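Long-range contact in cytochrome c, putative (Shewanella oneidensis, PDB 1SP3), which is an octaheme cytochrome c that probably acts as a respiratory oxidoreductase, reducing tetrathionate with electrons passed along its hemes: residues A[4-15]-A[124-132]. Sequence-based numbering, arbitrary orientation.
Sequences HKDVLKGPFTTG and LAKIAQNVG. With HEC (heme c), chain C.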
ATOM      1  N   HIS A   4      12.141 -31.384   4.774  1.00 40.19           N
ATOM      2  CA  HIS A   4      11.776 -30.484   5.900  1.00 40.18           C
ATOM      3  C   HIS A   4      11.428 -31.183   7.223  1.00 41.64           C
ATOM      4  O   HIS A   4      11.953 -30.839   8.276  1.00 39.37           O
ATOM      5  CB  HIS A   4      10.609 -29.551   5.525  1.00 38.45           C
ATOM      6  CG  HIS A   4      10.915 -28.633   4.384  1.00 35.55           C
ATOM      7  ND1 HIS A   4       9.928 -28.123   3.575  1.00 33.43           N
ATOM      8  CD2 HIS A   4      12.095 -28.185   3.879  1.00 28.49           C
ATOM      9  CE1 HIS A   4      10.485 -27.383   2.628  1.00 33.43           C
ATOM     10  NE2 HIS A   4      11.796 -27.398   2.799  1.00 30.32           N
ATOM     11  N   LYS A   5      10.497 -32.124   7.136  1.00 44.66           N
ATOM     12  CA  LYS A   5       9.901 -32.779   8.289  1.00 48.97           C
ATOM     13  C   LYS A   5      10.894 -33.559   9.137  1.00 50.27           C
ATOM     14  O   LYS A   5      10.699 -33.708  10.363  1.00 52.25           O
ATOM     15  CB  LYS A   5       8.729 -33.645   7.830  1.00 49.51           C
ATOM     16  CG  LYS A   5       7.419 -32.795   7.733  1.00 52.64           C
ATOM     17  CD  LYS A   5       6.710 -32.892   6.375  1.00 55.77           C
ATOM     18  CE  LYS A   5       5.314 -32.217   6.378  1.00 57.80           C
ATOM     19  NZ  LYS A   5       4.505 -32.531   5.131  1.00 57.98           N
ATOM     20  N   ASP A   6      11.968 -33.990   8.475  1.00 51.22           N
ATOM     21  CA  ASP A   6      13.094 -34.724   9.032  1.00 52.40           C
ATOM     22  C   ASP A   6      14.189 -33.809   9.608  1.00 52.24           C
ATOM     23  O   ASP A   6      14.800 -34.134  10.642  1.00 52.42           O
ATOM     24  CB  ASP A   6      13.705 -35.659   7.934  1.00 53.57           C
ATOM     25  CG  ASP A   6      12.810 -36.928   7.627  1.00 57.63           C
ATOM     26  OD1 ASP A   6      11.838 -37.215   8.406  1.00 60.91           O
ATOM     27  OD2 ASP A   6      13.005 -37.701   6.637  1.00 62.75           O
ATOM     28  N   VAL A   7      14.443 -32.662   8.967  1.00 50.75           N
ATOM     29  CA  VAL A   7      15.648 -31.880   9.311  1.00 49.88           C
ATOM     30  C   VAL A   7      15.446 -30.677  10.281  1.00 49.60           C
ATOM     31  O   VAL A   7      16.424 -30.067  10.745  1.00 49.66           O
ATOM     32  CB  VAL A   7      16.470 -31.481   8.056  1.00 48.74           C
ATOM     33  CG1 VAL A   7      17.681 -30.701   8.478  1.00 49.80           C
ATOM     34  CG2 VAL A   7      16.973 -32.726   7.279  1.00 48.09           C
ATOM     35  N   LEU A   8      14.191 -30.349  10.581  1.00 48.18           N
ATOM     36  CA  LEU A   8      13.916 -29.090  11.259  1.00 48.21           C
ATOM     37  C   LEU A   8      13.264 -29.370  12.594  1.00 49.13           C
ATOM     38  O   LEU A   8      12.300 -28.687  12.948  1.00 48.07           O
ATOM     39  CB  LEU A   8      12.993 -28.181  10.417  1.00 45.81           C
ATOM     40  CG  LEU A   8      13.546 -27.685   9.088  1.00 45.71           C
ATOM     41  CD1 LEU A   8      12.449 -27.170   8.162  1.00 42.14           C
ATOM     42  CD2 LEU A   8      14.689 -26.666   9.244  1.00 46.37           C
ATOM     43  N   LYS A   9      13.768 -30.356  13.341  1.00 51.02           N
ATOM     44  CA  LYS A   9      13.144 -30.631  14.655  1.00 53.09           C
ATOM     45  C   LYS A   9      13.443 -29.541  15.746  1.00 52.56           C
ATOM     46  O   LYS A   9      12.675 -29.405  16.709  1.00 52.14           O
ATOM     47  CB  LYS A   9      13.378 -32.087  15.130  1.00 54.85           C
ATOM     48  CG  LYS A   9      12.495 -33.202  14.361  1.00 56.86           C
ATOM     49  CD  LYS A   9      11.140 -33.595  15.144  1.00 64.46           C
ATOM     50  CE  LYS A   9       9.919 -34.122  14.268  1.00 63.29           C
ATOM     51  NZ  LYS A   9       8.559 -34.187  14.991  1.00 63.90           N
ATOM     52  N   GLY A  10      14.491 -28.731  15.532  1.00 52.49           N
ATOM     53  CA  GLY A  10      14.865 -27.660  16.460  1.00 54.41           C
ATOM     54  C   GLY A  10      15.273 -28.248  17.804  1.00 54.95           C
ATOM     55  O   GLY A  10      16.179 -29.081  17.786  1.00 55.03           O
ATOM     56  N   PRO A  11      14.675 -27.856  18.956  1.00 55.54           N
ATOM     57  CA  PRO A  11      14.157 -26.517  19.323  1.00 54.99           C
ATOM     58  C   PRO A  11      14.689 -25.240  18.653  1.00 53.24           C
ATOM     59  O   PRO A  11      15.883 -25.110  18.445  1.00 53.80           O
ATOM     60  CB  PRO A  11      14.476 -26.461  20.827  1.00 54.87           C
ATOM     61  CG  PRO A  11      14.347 -27.954  21.256  1.00 56.39           C
ATOM     62  CD  PRO A  11      14.280 -28.830  19.996  1.00 55.70           C
ATOM     63  N   PHE A  12      13.795 -24.294  18.363  1.00 51.85           N
ATOM     64  CA  PHE A  12      14.190 -22.956  17.848  1.00 50.11           C
ATOM     65  C   PHE A  12      13.609 -21.939  18.820  1.00 49.50           C
ATOM     66  O   PHE A  12      12.428 -22.031  19.179  1.00 48.86           O
ATOM     67  CB  PHE A  12      13.600 -22.684  16.437  1.00 49.30           C
ATOM     68  CG  PHE A  12      14.010 -23.682  15.392  1.00 47.14           C
ATOM     69  CD1 PHE A  12      13.071 -24.546  14.818  1.00 45.37           C
ATOM     70  CD2 PHE A  12      15.329 -23.774  14.991  1.00 42.21           C
ATOM     71  CE1 PHE A  12      13.467 -25.499  13.831  1.00 43.87           C
ATOM     72  CE2 PHE A  12      15.713 -24.696  14.017  1.00 43.84           C
ATOM     73  CZ  PHE A  12      14.783 -25.563  13.444  1.00 39.90           C
ATOM     74  N   THR A  13      14.402 -20.978  19.277  1.00 48.56           N
ATOM     75  CA  THR A  13      13.755 -19.994  20.157  1.00 47.59           C
ATOM     76  C   THR A  13      13.597 -18.649  19.480  1.00 46.42           C
ATOM     77  O   THR A  13      12.803 -17.851  19.937  1.00 47.04           O
ATOM     78  CB  THR A  13      14.327 -19.926  21.634  1.00 47.73           C
ATOM     79  OG1 THR A  13      15.651 -19.399  21.618  1.00 48.49           O
ATOM     80  CG2 THR A  13      14.497 -21.374  22.275  1.00 46.56           C
ATOM     81  N   THR A  14      14.333 -18.415  18.381  1.00 44.25           N
ATOM     82  CA  THR A  14      14.245 -17.132  17.635  1.00 41.45           C
ATOM     83  C   THR A  14      14.000 -17.367  16.143  1.00 39.19           C
ATOM     84  O   THR A  14      14.246 -18.498  15.644  1.00 39.85           O
ATOM     85  CB  THR A  14      15.516 -16.175  17.833  1.00 41.59           C
ATOM     86  OG1 THR A  14      16.662 -16.731  17.211  1.00 41.16           O
ATOM     87  CG2 THR A  14      15.940 -15.990  19.325  1.00 42.84           C
ATOM     88  N   GLY A  15      13.550 -16.325  15.432  1.00 36.01           N
ATOM     89  CA  GLY A  15      13.342 -16.435  13.991  1.00 34.37           C
ATOM     90  C   GLY A  15      14.618 -16.725  13.244  1.00 32.74           C
ATOM     91  O   GLY A  15      14.624 -17.615  12.411  1.00 31.32           O
ATOM     92  N   LEU A 124       7.915 -22.829  16.792  1.00 40.74           N
ATOM     93  CA  LEU A 124       8.735 -22.584  15.616  1.00 40.09           C
ATOM     94  C   LEU A 124       9.121 -23.836  14.835  1.00 40.55           C
ATOM     95  O   LEU A 124       9.060 -23.847  13.610  1.00 41.27           O
ATOM     96  CB  LEU A 124       9.973 -21.752  15.951  1.00 37.65           C
ATOM     97  CG  LEU A 124       9.670 -20.299  16.381  1.00 37.18           C
ATOM     98  CD1 LEU A 124      10.979 -19.651  16.781  1.00 31.21           C
ATOM     99  CD2 LEU A 124       8.990 -19.451  15.291  1.00 36.94           C
ATOM    100  N   ALA A 125       9.571 -24.875  15.530  1.00 41.30           N
ATOM    101  CA  ALA A 125       9.980 -26.093  14.854  1.00 41.89           C
ATOM    102  C   ALA A 125       8.885 -26.623  13.957  1.00 41.04           C
ATOM    103  O   ALA A 125       9.110 -26.875  12.757  1.00 42.60           O
ATOM    104  CB  ALA A 125      10.480 -27.169  15.891  1.00 42.41           C
ATOM    105  N   LYS A 126       7.686 -26.681  14.513  1.00 41.03           N
ATOM    106  CA  LYS A 126       6.479 -27.168  13.825  1.00 41.78           C
ATOM    107  C   LYS A 126       6.100 -26.323  12.620  1.00 40.45           C
ATOM    108  O   LYS A 126       5.836 -26.862  11.534  1.00 41.80           O
ATOM    109  CB  LYS A 126       5.297 -27.263  14.779  1.00 42.06           C
ATOM    110  CG  LYS A 126       4.141 -28.113  14.279  1.00 48.60           C
ATOM    111  CD  LYS A 126       4.560 -29.628  14.113  1.00 60.87           C
ATOM    112  CE  LYS A 126       5.372 -30.259  15.334  1.00 64.83           C
ATOM    113  NZ  LYS A 126       4.917 -31.653  15.734  1.00 68.65           N
ATOM    114  N   ILE A 127       6.136 -25.004  12.787  1.00 38.71           N
ATOM    115  CA  ILE A 127       5.949 -24.105  11.648  1.00 35.80           C
ATOM    116  C   ILE A 127       6.991 -24.414  10.554  1.00 34.88           C
ATOM    117  O   ILE A 127       6.616 -24.575   9.388  1.00 34.14           O
ATOM    118  CB  ILE A 127       6.027 -22.662  12.111  1.00 36.19           C
ATOM    119  CG1 ILE A 127       4.789 -22.358  13.010  1.00 35.15           C
ATOM    120  CG2 ILE A 127       6.256 -21.676  10.898  1.00 33.70           C
ATOM    121  CD1 ILE A 127       4.790 -21.035  13.757  1.00 28.90           C
ATOM    122  N   ALA A 128       8.276 -24.474  10.921  1.00 33.11           N
ATOM    123  CA  ALA A 128       9.354 -24.723   9.954  1.00 31.31           C
ATOM    124  C   ALA A 128       9.168 -26.024   9.200  1.00 32.91           C
ATOM    125  O   ALA A 128       9.443 -26.059   8.031  1.00 33.47           O
ATOM    126  CB  ALA A 128      10.683 -24.790  10.627  1.00 31.59           C
ATOM    127  N   GLN A 129       8.730 -27.094   9.882  1.00 33.57           N
ATOM    128  CA  GLN A 129       8.560 -28.394   9.246  1.00 35.14           C
ATOM    129  C   GLN A 129       7.437 -28.395   8.234  1.00 35.12           C
ATOM    130  O   GLN A 129       7.480 -29.152   7.221  1.00 35.72           O
ATOM    131  CB  GLN A 129       8.263 -29.450  10.294  1.00 34.92           C
ATOM    132  CG  GLN A 129       9.476 -29.816  11.126  1.00 40.17           C
ATOM    133  CD  GLN A 129       9.080 -30.523  12.394  1.00 47.52           C
ATOM    134  OE1 GLN A 129       9.615 -30.211  13.454  1.00 48.13           O
ATOM    135  NE2 GLN A 129       8.131 -31.479  12.293  1.00 51.84           N
ATOM    136  N   ASN A 130       6.441 -27.539   8.468  1.00 34.08           N
ATOM    137  CA  ASN A 130       5.288 -27.546   7.584  1.00 34.79           C
ATOM    138  C   ASN A 130       5.250 -26.526   6.432  1.00 34.17           C
ATOM    139  O   ASN A 130       4.266 -26.393   5.755  1.00 34.52           O
ATOM    140  CB  ASN A 130       4.051 -27.491   8.417  1.00 34.94           C
ATOM    141  CG  ASN A 130       3.822 -28.827   9.134  1.00 39.92           C
ATOM    142  OD1 ASN A 130       3.302 -29.738   8.510  1.00 41.04           O
ATOM    143  ND2 ASN A 130       4.318 -28.969  10.427  1.00 36.12           N
ATOM    144  N   VAL A 131       6.364 -25.841   6.234  1.00 34.27           N
ATOM    145  CA  VAL A 131       6.526 -24.728   5.294  1.00 33.65           C
ATOM    146  C   VAL A 131       6.172 -25.253   3.886  1.00 34.03           C
ATOM    147  O   VAL A 131       6.408 -26.426   3.562  1.00 34.26           O
ATOM    148  CB  VAL A 131       7.981 -24.368   5.555  1.00 34.36           C
ATOM    149  CG1 VAL A 131       8.943 -24.609   4.474  1.00 33.50           C
ATOM    150  CG2 VAL A 131       8.177 -23.130   6.450  1.00 32.35           C
ATOM    151  N   GLY A 132       5.595 -24.402   3.048  1.00 33.35           N
ATOM    152  CA  GLY A 132       5.321 -24.782   1.682  1.00 32.33           C
ATOM    153  C   GLY A 132       4.955 -23.549   0.823  1.00 32.60           C
ATOM    154  O   GLY A 132       5.365 -22.415   1.137  1.00 31.30           O
TER
HETATM  155 FE   HEC C 801      13.363 -26.301   1.892  1.00 35.79          FE
HETATM  156  CHA HEC C 801      11.721 -27.132  -0.890  1.00 32.43           C
HETATM  157  CHB HEC C 801      11.505 -23.443   2.226  1.00 25.74           C
HETATM  158  CHC HEC C 801      14.633 -25.775   5.061  1.00 29.28           C
HETATM  159  CHD HEC C 801      15.749 -28.666   1.328  1.00 27.71           C
HETATM  160  NA  HEC C 801      11.879 -25.400   0.835  1.00 32.92           N
HETATM  161  C1A HEC C 801      11.294 -25.974  -0.258  1.00 34.06           C
HETATM  162  C2A HEC C 801      10.238 -25.097  -0.672  1.00 34.27           C
HETATM  163  C3A HEC C 801      10.170 -24.074   0.198  1.00 32.10           C
HETATM  164  C4A HEC C 801      11.222 -24.247   1.159  1.00 31.68           C
HETATM  165  CMA HEC C 801       9.137 -22.916   0.202  1.00 33.64           C
HETATM  166  CAA HEC C 801       9.293 -25.358  -1.887  1.00 35.64           C
HETATM  167  CBA HEC C 801       8.082 -25.998  -1.170  1.00 46.04           C
HETATM  168  CGA HEC C 801       7.051 -26.449  -2.140  1.00 52.31           C
HETATM  169  O1A HEC C 801       5.965 -26.906  -1.649  1.00 59.18           O
HETATM  170  O2A HEC C 801       7.332 -26.344  -3.370  1.00 53.82           O
HETATM  171  NB  HEC C 801      13.123 -24.885   3.406  1.00 35.87           N
HETATM  172  C1B HEC C 801      12.311 -23.768   3.279  1.00 32.80           C
HETATM  173  C2B HEC C 801      12.441 -23.012   4.517  1.00 36.12           C
HETATM  174  C3B HEC C 801      13.302 -23.672   5.295  1.00 33.91           C
HETATM  175  C4B HEC C 801      13.724 -24.864   4.619  1.00 35.11           C
HETATM  176  CMB HEC C 801      11.702 -21.685   4.826  1.00 24.45           C
HETATM  177  CAB HEC C 801      13.666 -23.329   6.737  1.00 32.35           C
HETATM  178  CBB HEC C 801      12.561 -23.351   7.512  1.00 32.17           C
HETATM  179  NC  HEC C 801      14.850 -27.084   2.973  1.00 34.66           N
HETATM  180  C1C HEC C 801      15.240 -26.707   4.242  1.00 34.04           C
HETATM  181  C2C HEC C 801      16.387 -27.487   4.612  1.00 31.02           C
HETATM  182  C3C HEC C 801      16.695 -28.289   3.570  1.00 35.06           C
HETATM  183  C4C HEC C 801      15.743 -28.028   2.519  1.00 32.93           C
HETATM  184  CMC HEC C 801      17.132 -27.332   5.987  1.00 27.04           C
HETATM  185  CAC HEC C 801      17.886 -29.336   3.433  1.00 34.27           C
HETATM  186  CBC HEC C 801      18.252 -30.165   4.440  1.00 31.82           C
HETATM  187  ND  HEC C 801      13.672 -27.698   0.455  1.00 30.60           N
HETATM  188  C1D HEC C 801      14.735 -28.566   0.415  1.00 34.60           C
HETATM  189  C2D HEC C 801      14.654 -29.361  -0.816  1.00 34.83           C
HETATM  190  C3D HEC C 801      13.407 -28.886  -1.458  1.00 28.97           C
HETATM  191  C4D HEC C 801      12.862 -27.861  -0.614  1.00 29.48           C
HETATM  192  CMD HEC C 801      15.611 -30.458  -1.371  1.00 29.74           C
HETATM  193  CAD HEC C 801      12.892 -29.370  -2.823  1.00 31.41           C
HETATM  194  CBD HEC C 801      13.732 -28.575  -3.807  1.00 32.33           C
HETATM  195  CGD HEC C 801      13.529 -29.059  -5.251  1.00 40.75           C
HETATM  196  O1D HEC C 801      14.134 -30.098  -5.698  1.00 41.19           O
HETATM  197  O2D HEC C 801      12.713 -28.419  -5.977  1.00 41.46           O
HETATM  198  O   HOH W   1       7.408 -28.758   4.629  1.00 26.38           O
HETATM  199  O   HOH W   2       9.842 -22.448  19.573  1.00 54.42           O
HETATM  200  O   HOH W   3      11.136 -24.609  18.434  1.00 58.95           O
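With CG set beside the backbone N and anti to the carbonyl carbon (chi1 -62°), the His4 imidazole is carried from helix 4-7 to the heme, where NE2 binds the iron at 2.1 Å. The Val131 side chain crosses that of His4 at about a right angle, its CG1 3.7 Å from His4 CE1, and the same methyl packs against the porphyrin at CHB. On the other ring nitrogen, a water in the imidazole plane accepts from His4 ND1 at 2.8 Å and lies within bonding distance of the carbonyls of Gln129 and Val131, a second-shell link that should help fix the ring's rotation. Leu8 places CD1 3.9 Å from Ala128 CB, and both methyls border heme atom CBB; its CB packs on Gln129 CG at 3.9 Å. Farther along, Phe12 turns the edge of its ring to the start of helix 124-129, CD1 lying 3.5 Å from Ala125 CA, while Gly10 CA covers one face. Phe12 CB meets Leu124 CB at 3.8 Å. The contact thus builds one wall of the pocket of a bis-histidine heme, whose second axial ligand, His26, comes from helix 15-34; Val18 and Gln21 of that helix pack on Phe12, and Leu99 of helix 99-102 touches Val131.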